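6-phosphofructokinase subunit beta (Saccharomyces cerevisiae, PDB 3O8O) catalyses the ATP-dependent phosphorylation of fructose 6-phosphate to fructose 1,6-bisphosphate, the first committing step of glycolysis, as an allosteric enzyme that uses magnesium. Local coordinates at residues B[478-483]-B[511-516]; B[375-380]-B[416-421]; B[33-38]-B[54-59]; B[101-106]-B[309-314]. One frame throughout, in Å; residues are numbered along the deposited sequence.

Contact 1 of 4, residues B[478-483]-B[511-516]; sequences YYFQKY and PAFRIP
Phe480 reaches from helix 473-483 across to Ala512, Phe513 and Ile515, and its atoms can be followed outward. Its CB meets the methyl CB of Ala512 at 3.9 Å; a residue no larger than alanine suits this place because the two backbones run close, the CA atoms of Gln481 and Ala512 lying 5.3 Å apart. The same methyl also rests against the backbone N and CB of Gln481. At the ring, CG of Phe480 is 4.0 Å from CE1 of Phe513. Further out, CD2 and CE2 both touch the CD1-CE1 side of Phe513, in an offset edge-to-face pair that presents the edge of Phe513 to the face of Phe480. The centroids are 5.3 Å apart and the planes stand at 76°. Phe513 CG lies anti to its own carbonyl carbon (chi1 -56°), one of the turns that bring this ring to the helix. The carbonyl O of Ala512 sits at the edge of the Phe480 ring, 3.8 Å from CD2.

In the alpha/beta fold of the C-terminal regulatory domain, helix 473-483 leads into strand 487-492, and the short 3-10 turn 511-513 precedes strand 519-521 of the same sheet. An alanine in place of Phe480 would probably leave the edge of Phe513 without its aromatic partner and open a gap before Ile515. That isoleucine sends CD1 to within 4.3 Å of CE2 of Phe480, a looser apolar touch. Phe485 adds a second edge-to-face partner to Phe480, and Ile476 and Ala477 of the helix also pack on Phe513.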
loop_
_atom_site.group_PDB
_atom_site.type_symbol
_atom_site.label_atom_id
_atom_site.label_comp_id
_atom_site.label_asym_id
_atom_site.label_seq_id
_atom_site.Cartn_x
_atom_site.Cartn_y
_atom_site.Cartn_z
ATOM N N TYR B 478 -21.033 -1.708 38.051
ATOM C CA TYR B 478 -22.443 -1.748 38.408
ATOM C C TYR B 478 -23.002 -3.151 38.238
ATOM O O TYR B 478 -23.325 -3.818 39.219
ATOM C CB TYR B 478 -23.245 -0.784 37.547
ATOM C CG TYR B 478 -24.737 -0.914 37.757
ATOM C CD1 TYR B 478 -25.329 -0.510 38.956
ATOM C CD2 TYR B 478 -25.558 -1.464 36.764
ATOM C CE1 TYR B 478 -26.702 -0.648 39.165
ATOM C CE2 TYR B 478 -26.929 -1.608 36.958
ATOM C CZ TYR B 478 -27.501 -1.197 38.163
ATOM O OH TYR B 478 -28.865 -1.330 38.363
ATOM N N TYR B 479 -23.124 -3.598 36.994
ATOM C CA TYR B 479 -23.642 -4.929 36.726
ATOM C C TYR B 479 -22.930 -5.979 37.557
ATOM O O TYR B 479 -23.535 -6.949 38.016
ATOM C CB TYR B 479 -23.483 -5.260 35.256
ATOM C CG TYR B 479 -24.497 -4.580 34.382
ATOM C CD1 TYR B 479 -25.859 -4.806 34.567
ATOM C CD2 TYR B 479 -24.104 -3.753 33.335
ATOM C CE1 TYR B 479 -26.806 -4.232 33.726
ATOM C CE2 TYR B 479 -25.043 -3.179 32.487
ATOM C CZ TYR B 479 -26.394 -3.427 32.686
ATOM O OH TYR B 479 -27.334 -2.906 31.821
ATOM N N PHE B 480 -21.635 -5.787 37.747
ATOM C CA PHE B 480 -20.860 -6.730 38.539
ATOM C C PHE B 480 -21.520 -6.867 39.908
ATOM O O PHE B 480 -21.978 -7.964 40.293
ATOM C CB PHE B 480 -19.420 -6.225 38.693
ATOM C CG PHE B 480 -18.411 -7.025 37.917
ATOM C CD1 PHE B 480 -18.732 -7.558 36.675
ATOM C CD2 PHE B 480 -17.132 -7.230 38.427
ATOM C CE1 PHE B 480 -17.804 -8.277 35.955
ATOM C CE2 PHE B 480 -16.191 -7.952 37.705
ATOM C CZ PHE B 480 -16.527 -8.477 36.467
ATOM N N GLN B 481 -21.562 -5.742 40.631
ATOM C CA GLN B 481 -22.167 -5.673 41.958
ATOM C C GLN B 481 -23.570 -6.261 41.884
ATOM O O GLN B 481 -23.946 -7.108 42.707
ATOM C CB GLN B 481 -22.254 -4.221 42.417
ATOM C CG GLN B 481 -22.708 -4.078 43.838
ATOM C CD GLN B 481 -23.026 -2.652 44.189
ATOM O OE1 GLN B 481 -23.284 -2.333 45.357
ATOM N NE2 GLN B 481 -23.022 -1.773 43.178
ATOM N N LYS B 482 -24.325 -5.817 40.877
ATOM C CA LYS B 482 -25.681 -6.289 40.678
ATOM C C LYS B 482 -25.773 -7.797 40.672
ATOM O O LYS B 482 -26.569 -8.362 41.387
ATOM C CB LYS B 482 -26.276 -5.760 39.382
ATOM C CG LYS B 482 -27.544 -6.500 39.022
ATOM C CD LYS B 482 -28.285 -5.899 37.839
ATOM C CE LYS B 482 -29.570 -6.697 37.566
ATOM N NZ LYS B 482 -30.460 -6.030 36.585
ATOM N N TYR B 483 -24.968 -8.468 39.872
ATOM C CA TYR B 483 -25.059 -9.913 39.860
ATOM C C TYR B 483 -24.270 -10.575 40.978
ATOM O O TYR B 483 -24.329 -11.786 41.143
ATOM C CB TYR B 483 -24.630 -10.449 38.503
ATOM C CG TYR B 483 -25.618 -10.101 37.414
ATOM C CD1 TYR B 483 -25.697 -8.802 36.901
ATOM C CD2 TYR B 483 -26.496 -11.064 36.918
ATOM C CE1 TYR B 483 -26.621 -8.474 35.927
ATOM C CE2 TYR B 483 -27.429 -10.749 35.948
ATOM C CZ TYR B 483 -27.487 -9.454 35.453
ATOM O OH TYR B 483 -28.408 -9.147 34.475
ATOM N N PRO B 511 -15.375 -0.984 44.440
ATOM C CA PRO B 511 -15.235 -2.203 45.244
ATOM C C PRO B 511 -15.801 -3.510 44.664
ATOM O O PRO B 511 -15.614 -4.575 45.264
ATOM C CB PRO B 511 -15.898 -1.813 46.559
ATOM C CG PRO B 511 -16.996 -0.914 46.094
ATOM C CD PRO B 511 -16.253 -0.019 45.124
ATOM N N ALA B 512 -16.485 -3.446 43.518
ATOM C CA ALA B 512 -17.041 -4.663 42.902
ATOM C C ALA B 512 -15.931 -5.529 42.291
ATOM O O ALA B 512 -16.106 -6.728 42.048
ATOM C CB ALA B 512 -18.071 -4.300 41.827
ATOM N N PHE B 513 -14.785 -4.895 42.052
ATOM C CA PHE B 513 -13.620 -5.549 41.478
ATOM C C PHE B 513 -12.689 -6.036 42.578
ATOM O O PHE B 513 -11.619 -6.577 42.308
ATOM C CB PHE B 513 -12.878 -4.568 40.566
ATOM C CG PHE B 513 -13.737 -3.993 39.474
ATOM C CD1 PHE B 513 -14.707 -4.779 38.852
ATOM C CD2 PHE B 513 -13.558 -2.683 39.042
ATOM C CE1 PHE B 513 -15.484 -4.276 37.819
ATOM C CE2 PHE B 513 -14.335 -2.164 38.003
ATOM C CZ PHE B 513 -15.299 -2.965 37.392
ATOM N N ARG B 514 -13.109 -5.837 43.824
ATOM C CA ARG B 514 -12.316 -6.253 44.968
ATOM C C ARG B 514 -12.371 -7.771 45.121
ATOM O O ARG B 514 -12.214 -8.290 46.223
ATOM C CB ARG B 514 -12.831 -5.577 46.242
ATOM C CG ARG B 514 -12.799 -4.042 46.237
ATOM C CD ARG B 514 -11.434 -3.467 46.618
ATOM N NE ARG B 514 -11.539 -2.379 47.602
ATOM C CZ ARG B 514 -12.251 -1.256 47.440
ATOM N NH1 ARG B 514 -12.942 -1.038 46.324
ATOM N NH2 ARG B 514 -12.283 -0.344 48.404
ATOM N N ILE B 515 -12.594 -8.472 44.009
ATOM C CA ILE B 515 -12.652 -9.936 44.014
ATOM C C ILE B 515 -11.428 -10.510 43.296
ATOM O O ILE B 515 -10.667 -9.766 42.666
ATOM C CB ILE B 515 -13.950 -10.481 43.321
ATOM C CG1 ILE B 515 -14.115 -9.859 41.932
ATOM C CG2 ILE B 515 -15.164 -10.196 44.181
ATOM C CD1 ILE B 515 -15.269 -10.451 41.120
ATOM N N PRO B 516 -11.205 -11.841 43.409
ATOM C CA PRO B 516 -10.058 -12.480 42.747
ATOM C C PRO B 516 -10.399 -12.552 41.254
ATOM O O PRO B 516 -11.563 -12.800 40.890
ATOM C CB PRO B 516 -10.001 -13.872 43.395
ATOM C CG PRO B 516 -10.790 -13.727 44.662
ATOM C CD PRO B 516 -11.924 -12.825 44.240
#

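Contact 2 of 4, residues B[375-380]-B[416-421]; sequences FMAINS and ATYCMS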
loop_
_atom_site.group_PDB
_atom_site.type_symbol
_atom_site.label_atom_id
_atom_site.label_comp_id
_atom_site.label_asym_id
_atom_site.label_seq_id
_atom_site.Cartn_x
_atom_site.Cartn_y
_atom_site.Cartn_z
ATOM N N PHE B 375 -11.604 -34.813 34.172
ATOM C CA PHE B 375 -12.640 -35.438 33.365
ATOM C C PHE B 375 -13.811 -35.703 34.265
ATOM O O PHE B 375 -14.932 -35.267 33.982
ATOM C CB PHE B 375 -12.197 -36.761 32.757
ATOM C CG PHE B 375 -13.297 -37.460 32.006
ATOM C CD1 PHE B 375 -13.921 -36.840 30.930
ATOM C CD2 PHE B 375 -13.735 -38.717 32.385
ATOM C CE1 PHE B 375 -14.973 -37.465 30.240
ATOM C CE2 PHE B 375 -14.784 -39.348 31.698
ATOM C CZ PHE B 375 -15.401 -38.719 30.625
ATOM N N MET B 376 -13.534 -36.412 35.362
ATOM C CA MET B 376 -14.548 -36.782 36.345
ATOM C C MET B 376 -15.457 -35.606 36.682
ATOM O O MET B 376 -16.686 -35.688 36.567
ATOM N N ALA B 377 -14.843 -34.507 37.085
ATOM C CA ALA B 377 -15.599 -33.331 37.467
ATOM C C ALA B 377 -16.537 -32.854 36.378
ATOM O O ALA B 377 -17.763 -32.880 36.550
ATOM C CB ALA B 377 -14.660 -32.222 37.855
ATOM N N ILE B 378 -15.960 -32.422 35.259
ATOM C CA ILE B 378 -16.740 -31.910 34.144
ATOM C C ILE B 378 -17.750 -32.908 33.583
ATOM O O ILE B 378 -18.774 -32.518 33.004
ATOM C CB ILE B 378 -15.820 -31.442 33.024
ATOM C CG1 ILE B 378 -15.011 -32.613 32.487
ATOM C CG2 ILE B 378 -14.890 -30.379 33.553
ATOM C CD1 ILE B 378 -14.183 -32.261 31.288
ATOM N N ASN B 379 -17.470 -34.195 33.746
ATOM C CA ASN B 379 -18.393 -35.196 33.246
ATOM C C ASN B 379 -19.600 -35.234 34.155
ATOM O O ASN B 379 -20.737 -35.339 33.686
ATOM C CB ASN B 379 -17.765 -36.584 33.219
ATOM C CG ASN B 379 -18.706 -37.635 32.620
ATOM O OD1 ASN B 379 -18.477 -38.836 32.753
ATOM N ND2 ASN B 379 -19.761 -37.180 31.947
ATOM N N SER B 380 -19.343 -35.168 35.461
ATOM C CA SER B 380 -20.414 -35.190 36.454
ATOM C C SER B 380 -21.114 -33.847 36.363
ATOM O O SER B 380 -22.266 -33.752 35.926
ATOM C CB SER B 380 -19.844 -35.407 37.870
ATOM N N ALA B 416 -17.398 -23.802 33.211
ATOM C CA ALA B 416 -18.788 -23.909 33.601
ATOM C C ALA B 416 -19.053 -25.243 34.278
ATOM O O ALA B 416 -19.333 -25.266 35.472
ATOM C CB ALA B 416 -19.694 -23.744 32.390
ATOM N N THR B 417 -18.945 -26.349 33.542
ATOM C CA THR B 417 -19.225 -27.650 34.147
ATOM C C THR B 417 -18.395 -27.946 35.383
ATOM O O THR B 417 -18.864 -28.654 36.261
ATOM C CB THR B 417 -19.051 -28.838 33.177
ATOM O OG1 THR B 417 -17.679 -28.934 32.787
ATOM C CG2 THR B 417 -19.965 -28.687 31.957
ATOM N N TYR B 418 -17.174 -27.431 35.481
ATOM C CA TYR B 418 -16.410 -27.708 36.693
ATOM C C TYR B 418 -17.073 -26.998 37.863
ATOM O O TYR B 418 -17.126 -27.531 38.966
ATOM C CB TYR B 418 -14.976 -27.233 36.598
ATOM C CG TYR B 418 -14.214 -27.537 37.858
ATOM C CD1 TYR B 418 -14.017 -28.855 38.258
ATOM C CD2 TYR B 418 -13.692 -26.515 38.655
ATOM C CE1 TYR B 418 -13.312 -29.162 39.422
ATOM C CE2 TYR B 418 -12.982 -26.810 39.827
ATOM C CZ TYR B 418 -12.796 -28.139 40.199
ATOM O OH TYR B 418 -12.078 -28.453 41.323
ATOM N N CYS B 419 -17.563 -25.787 37.623
ATOM C CA CYS B 419 -18.266 -25.019 38.646
ATOM C C CYS B 419 -19.428 -25.850 39.195
ATOM O O CYS B 419 -19.657 -25.921 40.402
ATOM C CB CYS B 419 -18.827 -23.723 38.044
ATOM S SG CYS B 419 -17.660 -22.372 38.062
ATOM N N MET B 420 -20.154 -26.473 38.275
ATOM C CA MET B 420 -21.301 -27.284 38.599
ATOM C C MET B 420 -20.976 -28.480 39.472
ATOM O O MET B 420 -21.791 -28.897 40.295
ATOM C CB MET B 420 -21.970 -27.711 37.309
ATOM C CG MET B 420 -22.501 -26.519 36.545
ATOM S SD MET B 420 -23.225 -26.944 34.964
ATOM C CE MET B 420 -23.475 -25.324 34.287
ATOM N N SER B 421 -19.790 -29.045 39.328
ATOM C CA SER B 421 -19.470 -30.172 40.185
ATOM C C SER B 421 -19.145 -29.643 41.592
ATOM O O SER B 421 -19.227 -30.382 42.564
ATOM C CB SER B 421 -18.301 -30.999 39.610
ATOM O OG SER B 421 -17.070 -30.306 39.655
#
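A helix-helix crossing between the two halves of the protein brings Ala377 and Ile378 of helix 368-380 against Thr417, Tyr418 and Ser421 of helix 408-422. The axes of the two short segments pass 7.4 Å apart at 87°, and small residues suit so close an approach. Ala377 turns its methyl toward the partner helix, where CB lies in the plane of the Tyr418 ring, at its edge, 3.5 Å from CD1. The phenol therefore meets the alanine with its rim. Ser421 comes in beside it: OG is 3.6 Å from CB of Ala377, and CB of Ser421 rests at the same distance from the carbonyl O of Ala377.

The first helix probably closes the N-terminal catalytic domain, and the second lies in the C-terminal regulatory domain, so the contact would fold the chain back just across the likely interdomain linker. Ile680 of helix 669-688 touches both Ile378 and Tyr418.

Ser421 OG lies between its backbone N and carbonyl carbon (chi1 69°), from where it donates a 2.9 Å hydrogen bond to the carbonyl O of Tyr418, one turn earlier. An alanine here would probably leave that oxygen without its hydroxyl donor and thin the packing on the methyl of Ala377. Thr417 uses its hydroxyl in a similar way, bonding back to the carbonyl O of Tyr413, which spares a buried polar atom from lacking a mate. The same OG1 lies against CB and CG2 of Ile378, with the two side chains crossing obliquely. CG2 of Ile378 also reaches to 4.4 Å from CB of Tyr418.

Contact 3 of 4, residues B[33-38]-B[54-59]; sequences GCRAFV and IKEFHW
Val38 and Phe57 meet on one face of an antiparallel strand pair, Phe37 and Glu56 on the other, at the edge of the mixed sheet of the N-terminal catalytic domain, where strand 54-57 is outermost within the chain. CG2 of Val38 stands over the face of the Phe57 ring, 3.7 Å from its centroid and 15° off the normal, a CH-pi contact; the branching at CB of Val38 sets this methyl over the ring. Val26 of helix 18-32 also touches Phe57, so a large ring suits this covered side.

Opposite, the Phe37 ring carries CB of Glu56 over its face, 3.8 Å from the centroid, while the carbonyl O of Ile54 lies in plane at its edge. Glu56 CG is anti to its backbone N (chi1 174°), and the extended chain beyond takes the carboxylate on to Arg35. There OE2 sits above one face of the guanidinium, with the two planes 76° apart. The salt bridge is thus one of charges, with no N-H directed at the oxygen, which is 3.1 Å from NE of Arg35. Between the two faces run the backbone bonds, among them Val38 N to Lys55 O at 2.8 Å, nearly straight.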
loop_
_atom_site.group_PDB
_atom_site.type_symbol
_atom_site.label_atom_id
_atom_site.label_comp_id
_atom_site.label_asym_id
_atom_site.label_seq_id
_atom_site.Cartn_x
_atom_site.Cartn_y
_atom_site.Cartn_z
ATOM N N GLY B 33 29.435 -33.507 11.541
ATOM C CA GLY B 33 30.589 -33.981 10.802
ATOM C C GLY B 33 30.672 -35.485 10.634
ATOM O O GLY B 33 31.631 -35.986 10.047
ATOM N N CYS B 34 29.684 -36.205 11.153
ATOM C CA CYS B 34 29.664 -37.658 11.024
ATOM C C CYS B 34 29.028 -38.050 9.696
ATOM O O CYS B 34 28.505 -37.210 8.958
ATOM C CB CYS B 34 28.847 -38.298 12.147
ATOM S SG CYS B 34 29.419 -37.914 13.801
ATOM N N ARG B 35 29.088 -39.334 9.385
ATOM C CA ARG B 35 28.478 -39.814 8.165
ATOM C C ARG B 35 27.181 -40.387 8.681
ATOM O O ARG B 35 27.148 -41.007 9.751
ATOM C CB ARG B 35 29.347 -40.885 7.505
ATOM C CG ARG B 35 30.793 -40.435 7.312
ATOM C CD ARG B 35 31.387 -40.944 6.016
ATOM N NE ARG B 35 31.359 -42.397 5.956
ATOM C CZ ARG B 35 31.639 -43.106 4.868
ATOM N NH1 ARG B 35 31.975 -42.501 3.740
ATOM N NH2 ARG B 35 31.556 -44.427 4.905
ATOM N N ALA B 36 26.105 -40.144 7.940
ATOM C CA ALA B 36 24.796 -40.613 8.339
ATOM C C ALA B 36 24.433 -41.924 7.680
ATOM O O ALA B 36 24.605 -42.097 6.467
ATOM C CB ALA B 36 23.752 -39.559 8.007
ATOM N N PHE B 37 23.936 -42.854 8.488
ATOM C CA PHE B 37 23.505 -44.144 7.974
ATOM C C PHE B 37 22.084 -44.454 8.428
ATOM O O PHE B 37 21.663 -44.131 9.550
ATOM C CB PHE B 37 24.439 -45.282 8.422
ATOM C CG PHE B 37 25.628 -45.485 7.527
ATOM C CD1 PHE B 37 26.772 -44.704 7.682
ATOM C CD2 PHE B 37 25.579 -46.409 6.485
ATOM C CE1 PHE B 37 27.841 -44.831 6.813
ATOM C CE2 PHE B 37 26.640 -46.545 5.605
ATOM C CZ PHE B 37 27.777 -45.753 5.765
ATOM N N VAL B 38 21.350 -45.090 7.534
ATOM C CA VAL B 38 19.987 -45.481 7.806
ATOM C C VAL B 38 19.939 -47.012 7.718
ATOM O O VAL B 38 20.587 -47.610 6.858
ATOM C CB VAL B 38 19.055 -44.818 6.768
ATOM C CG1 VAL B 38 17.800 -45.620 6.588
ATOM C CG2 VAL B 38 18.716 -43.414 7.218
ATOM N N ILE B 54 21.857 -51.156 5.023
ATOM C CA ILE B 54 22.553 -50.271 5.937
ATOM C C ILE B 54 23.138 -49.295 4.944
ATOM O O ILE B 54 24.308 -49.387 4.569
ATOM C CB ILE B 54 23.649 -50.987 6.718
ATOM C CG1 ILE B 54 23.016 -52.023 7.645
ATOM C CG2 ILE B 54 24.442 -49.981 7.530
ATOM C CD1 ILE B 54 24.006 -52.830 8.440
ATOM N N LYS B 55 22.273 -48.377 4.510
ATOM C CA LYS B 55 22.569 -47.368 3.499
ATOM C C LYS B 55 22.996 -46.016 4.038
ATOM O O LYS B 55 22.389 -45.509 4.984
ATOM C CB LYS B 55 21.324 -47.194 2.645
ATOM C CG LYS B 55 21.461 -46.342 1.420
ATOM C CD LYS B 55 20.175 -46.469 0.637
ATOM C CE LYS B 55 20.190 -45.715 -0.681
ATOM N NZ LYS B 55 18.859 -45.863 -1.344
ATOM N N GLU B 56 24.038 -45.436 3.428
ATOM C CA GLU B 56 24.538 -44.119 3.833
ATOM C C GLU B 56 23.653 -43.052 3.203
ATOM O O GLU B 56 23.375 -43.069 2.002
ATOM C CB GLU B 56 25.986 -43.908 3.392
ATOM C CG GLU B 56 26.499 -42.510 3.658
ATOM C CD GLU B 56 27.969 -42.340 3.316
ATOM O OE1 GLU B 56 28.348 -42.502 2.138
ATOM O OE2 GLU B 56 28.756 -42.040 4.236
ATOM N N PHE B 57 23.206 -42.125 4.035
ATOM C CA PHE B 57 22.323 -41.060 3.599
ATOM C C PHE B 57 23.024 -39.731 3.525
ATOM O O PHE B 57 24.007 -39.475 4.233
ATOM C CB PHE B 57 21.156 -40.931 4.567
ATOM C CG PHE B 57 19.884 -41.573 4.091
ATOM C CD1 PHE B 57 19.908 -42.715 3.308
ATOM C CD2 PHE B 57 18.636 -41.045 4.482
ATOM C CE1 PHE B 57 18.713 -43.318 2.926
ATOM C CE2 PHE B 57 17.437 -41.653 4.098
ATOM C CZ PHE B 57 17.479 -42.784 3.324
ATOM N N HIS B 58 22.486 -38.879 2.666
ATOM C CA HIS B 58 23.015 -37.549 2.472
ATOM C C HIS B 58 21.953 -36.516 2.783
ATOM O O HIS B 58 20.766 -36.778 2.642
ATOM C CB HIS B 58 23.510 -37.405 1.044
ATOM C CG HIS B 58 24.641 -38.326 0.725
ATOM N ND1 HIS B 58 25.779 -38.399 1.502
ATOM C CD2 HIS B 58 24.788 -39.255 -0.249
ATOM C CE1 HIS B 58 26.577 -39.336 1.022
ATOM N NE2 HIS B 58 25.999 -39.870 -0.039
ATOM N N TRP B 59 22.392 -35.348 3.224
ATOM C CA TRP B 59 21.500 -34.256 3.578
ATOM C C TRP B 59 20.180 -34.232 2.808
ATOM O O TRP B 59 19.106 -34.224 3.408
ATOM C CB TRP B 59 22.232 -32.942 3.367
ATOM C CG TRP B 59 21.586 -31.783 4.010
ATOM C CD1 TRP B 59 20.597 -30.995 3.499
ATOM C CD2 TRP B 59 21.882 -31.276 5.300
ATOM N NE1 TRP B 59 20.259 -30.023 4.400
ATOM C CE2 TRP B 59 21.035 -30.171 5.517
ATOM C CE3 TRP B 59 22.781 -31.649 6.300
ATOM C CZ2 TRP B 59 21.062 -29.433 6.697
ATOM C CZ3 TRP B 59 22.809 -30.923 7.472
ATOM C CH2 TRP B 59 21.955 -29.824 7.665
#

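Contact 4 of 4, residues B[101-106]-B[309-314]; sequences ALIVCG and EAVNAV
Ile103 meets Ala310, Val311 and Val314 almost wholly through apolar contacts. Its CG1 lies anti to its own carbonyl carbon (chi1 -76°), and chi2 is fully extended, which carries CD1 outward to the helix. There CD1 is 3.7 Å from CB of Ala310 and 4.0 Å from CG2 of Val311, so the tip of the isoleucine enters between two neighbouring side chains. Further back, CG1 is 3.7 Å from CG1 of Val314, the two side chains crossing at about a right angle, while the other branch of that valine, CG2, approaches CD1. The alanine admits the long isoleucine tip close to the helix backbone, and the beta-branched valines fill the sides.

Contacts with backbone atoms form a second group. CD1 of Ile103 also lies over the peptide of Ala310, whose carbonyl O is engaged within the helix by the N of Val314 at 3.3 Å. CG1 of Val314 touches the carbonyl O of Leu102 at 4.1 Å.

Such a helix laid on a parallel strand belongs to the Rossmann-like alpha/beta fold of the phosphofructokinases. Strand 101-106 is central in the sheet, and segment 309-314 of helix 297-316 runs at 145° to it. The strand leads directly into Gly107, Asp108, Gly109 and Ser110, predicted to bind ATP. Helix 18-32 joins the same packing, with Ile25 on Ile103 and Ser28 on Val311. The neighbouring strands complete it: Ile6 and Val8 of strand 5-11 touch Ile103, and Cys148 of strand 146-151 touches Val314.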
loop_
_atom_site.group_PDB
_atom_site.type_symbol
_atom_site.label_atom_id
_atom_site.label_comp_id
_atom_site.label_asym_id
_atom_site.label_seq_id
_atom_site.Cartn_x
_atom_site.Cartn_y
_atom_site.Cartn_z
ATOM N N ALA B 101 28.063 -46.356 16.128
ATOM C CA ALA B 101 27.133 -45.493 16.844
ATOM C C ALA B 101 25.733 -45.807 16.304
ATOM O O ALA B 101 25.424 -45.538 15.143
ATOM C CB ALA B 101 27.486 -44.027 16.610
ATOM N N LEU B 102 24.888 -46.381 17.147
ATOM C CA LEU B 102 23.559 -46.750 16.707
ATOM C C LEU B 102 22.438 -46.090 17.480
ATOM O O LEU B 102 22.390 -46.180 18.711
ATOM C CB LEU B 102 23.381 -48.261 16.813
ATOM C CG LEU B 102 21.985 -48.740 16.410
ATOM C CD1 LEU B 102 21.808 -48.467 14.912
ATOM C CD2 LEU B 102 21.815 -50.236 16.721
ATOM N N ILE B 103 21.529 -45.438 16.756
ATOM C CA ILE B 103 20.363 -44.788 17.369
ATOM C C ILE B 103 19.105 -45.495 16.891
ATOM O O ILE B 103 18.858 -45.597 15.689
ATOM C CB ILE B 103 20.227 -43.290 16.981
ATOM C CG1 ILE B 103 21.230 -42.450 17.752
ATOM C CG2 ILE B 103 18.870 -42.783 17.338
ATOM C CD1 ILE B 103 21.163 -40.982 17.422
ATOM N N VAL B 104 18.309 -45.999 17.822
ATOM C CA VAL B 104 17.088 -46.657 17.404
ATOM C C VAL B 104 15.883 -45.986 18.038
ATOM O O VAL B 104 15.881 -45.627 19.231
ATOM C CB VAL B 104 17.104 -48.177 17.713
ATOM C CG1 VAL B 104 18.422 -48.559 18.335
ATOM C CG2 VAL B 104 15.936 -48.559 18.600
ATOM N N CYS B 105 14.870 -45.802 17.196
ATOM C CA CYS B 105 13.627 -45.163 17.575
ATOM C C CYS B 105 12.517 -46.197 17.504
ATOM O O CYS B 105 12.358 -46.881 16.485
ATOM C CB CYS B 105 13.331 -44.010 16.612
ATOM S SG CYS B 105 11.702 -43.274 16.782
ATOM N N GLY B 106 11.755 -46.312 18.589
ATOM C CA GLY B 106 10.674 -47.279 18.619
ATOM C C GLY B 106 10.182 -47.548 20.022
ATOM O O GLY B 106 10.380 -46.718 20.913
ATOM N N GLU B 309 19.076 -34.240 19.919
ATOM C CA GLU B 309 19.682 -34.606 21.189
ATOM C C GLU B 309 20.210 -36.037 21.143
ATOM O O GLU B 309 21.302 -36.317 21.640
ATOM C CB GLU B 309 18.671 -34.460 22.327
ATOM C CG GLU B 309 19.266 -34.702 23.706
ATOM C CD GLU B 309 20.359 -33.703 24.049
ATOM O OE1 GLU B 309 21.053 -33.891 25.074
ATOM O OE2 GLU B 309 20.521 -32.724 23.295
ATOM N N ALA B 310 19.447 -36.944 20.542
ATOM C CA ALA B 310 19.883 -38.334 20.452
ATOM C C ALA B 310 21.262 -38.450 19.799
ATOM O O ALA B 310 22.046 -39.319 20.156
ATOM C CB ALA B 310 18.870 -39.155 19.683
ATOM N N VAL B 311 21.565 -37.585 18.840
ATOM C CA VAL B 311 22.879 -37.644 18.218
ATOM C C VAL B 311 23.908 -37.158 19.240
ATOM O O VAL B 311 24.945 -37.792 19.430
ATOM C CB VAL B 311 22.952 -36.779 16.916
ATOM C CG1 VAL B 311 24.408 -36.574 16.470
ATOM C CG2 VAL B 311 22.192 -37.478 15.801
ATOM N N ASN B 312 23.621 -36.048 19.912
ATOM C CA ASN B 312 24.549 -35.533 20.907
ATOM C C ASN B 312 24.887 -36.590 21.955
ATOM O O ASN B 312 26.037 -36.707 22.371
ATOM C CB ASN B 312 23.971 -34.300 21.595
ATOM C CG ASN B 312 23.900 -33.105 20.670
ATOM O OD1 ASN B 312 24.733 -32.947 19.772
ATOM N ND2 ASN B 312 22.915 -32.243 20.893
ATOM N N ALA B 313 23.880 -37.359 22.366
ATOM C CA ALA B 313 24.042 -38.414 23.363
ATOM C C ALA B 313 25.008 -39.507 22.933
ATOM O O ALA B 313 26.009 -39.747 23.617
ATOM C CB ALA B 313 22.694 -39.034 23.689
ATOM N N VAL B 314 24.719 -40.183 21.820
ATOM C CA VAL B 314 25.612 -41.248 21.366
ATOM C C VAL B 314 26.989 -40.697 21.079
ATOM O O VAL B 314 27.978 -41.420 21.216
ATOM C CB VAL B 314 25.132 -41.956 20.087
ATOM C CG1 VAL B 314 23.858 -42.688 20.343
ATOM C CG2 VAL B 314 24.983 -40.945 18.952
#

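Overall arrangement
From the N terminus the contacts close in the order 3, 4, 2, 1, each loop finished before the next opens, so none nest or cross. Contact 3 closes a short loop of 15 residues at the sheet edge of the catalytic domain. Contact 4 spans 202 residues, returning helix 297-316 to the middle of the same sheet; its centre is about 13 Å from that of contact 3. Contact 2 then bridges the likely interdomain linker, joining what is probably the last helix of the catalytic domain to helix 408-422 of the regulatory domain. Contact 1 closes 27 residues within the regulatory domain, its centre about 25 Å from that of contact 2 and about 65 Å from that of contact 3.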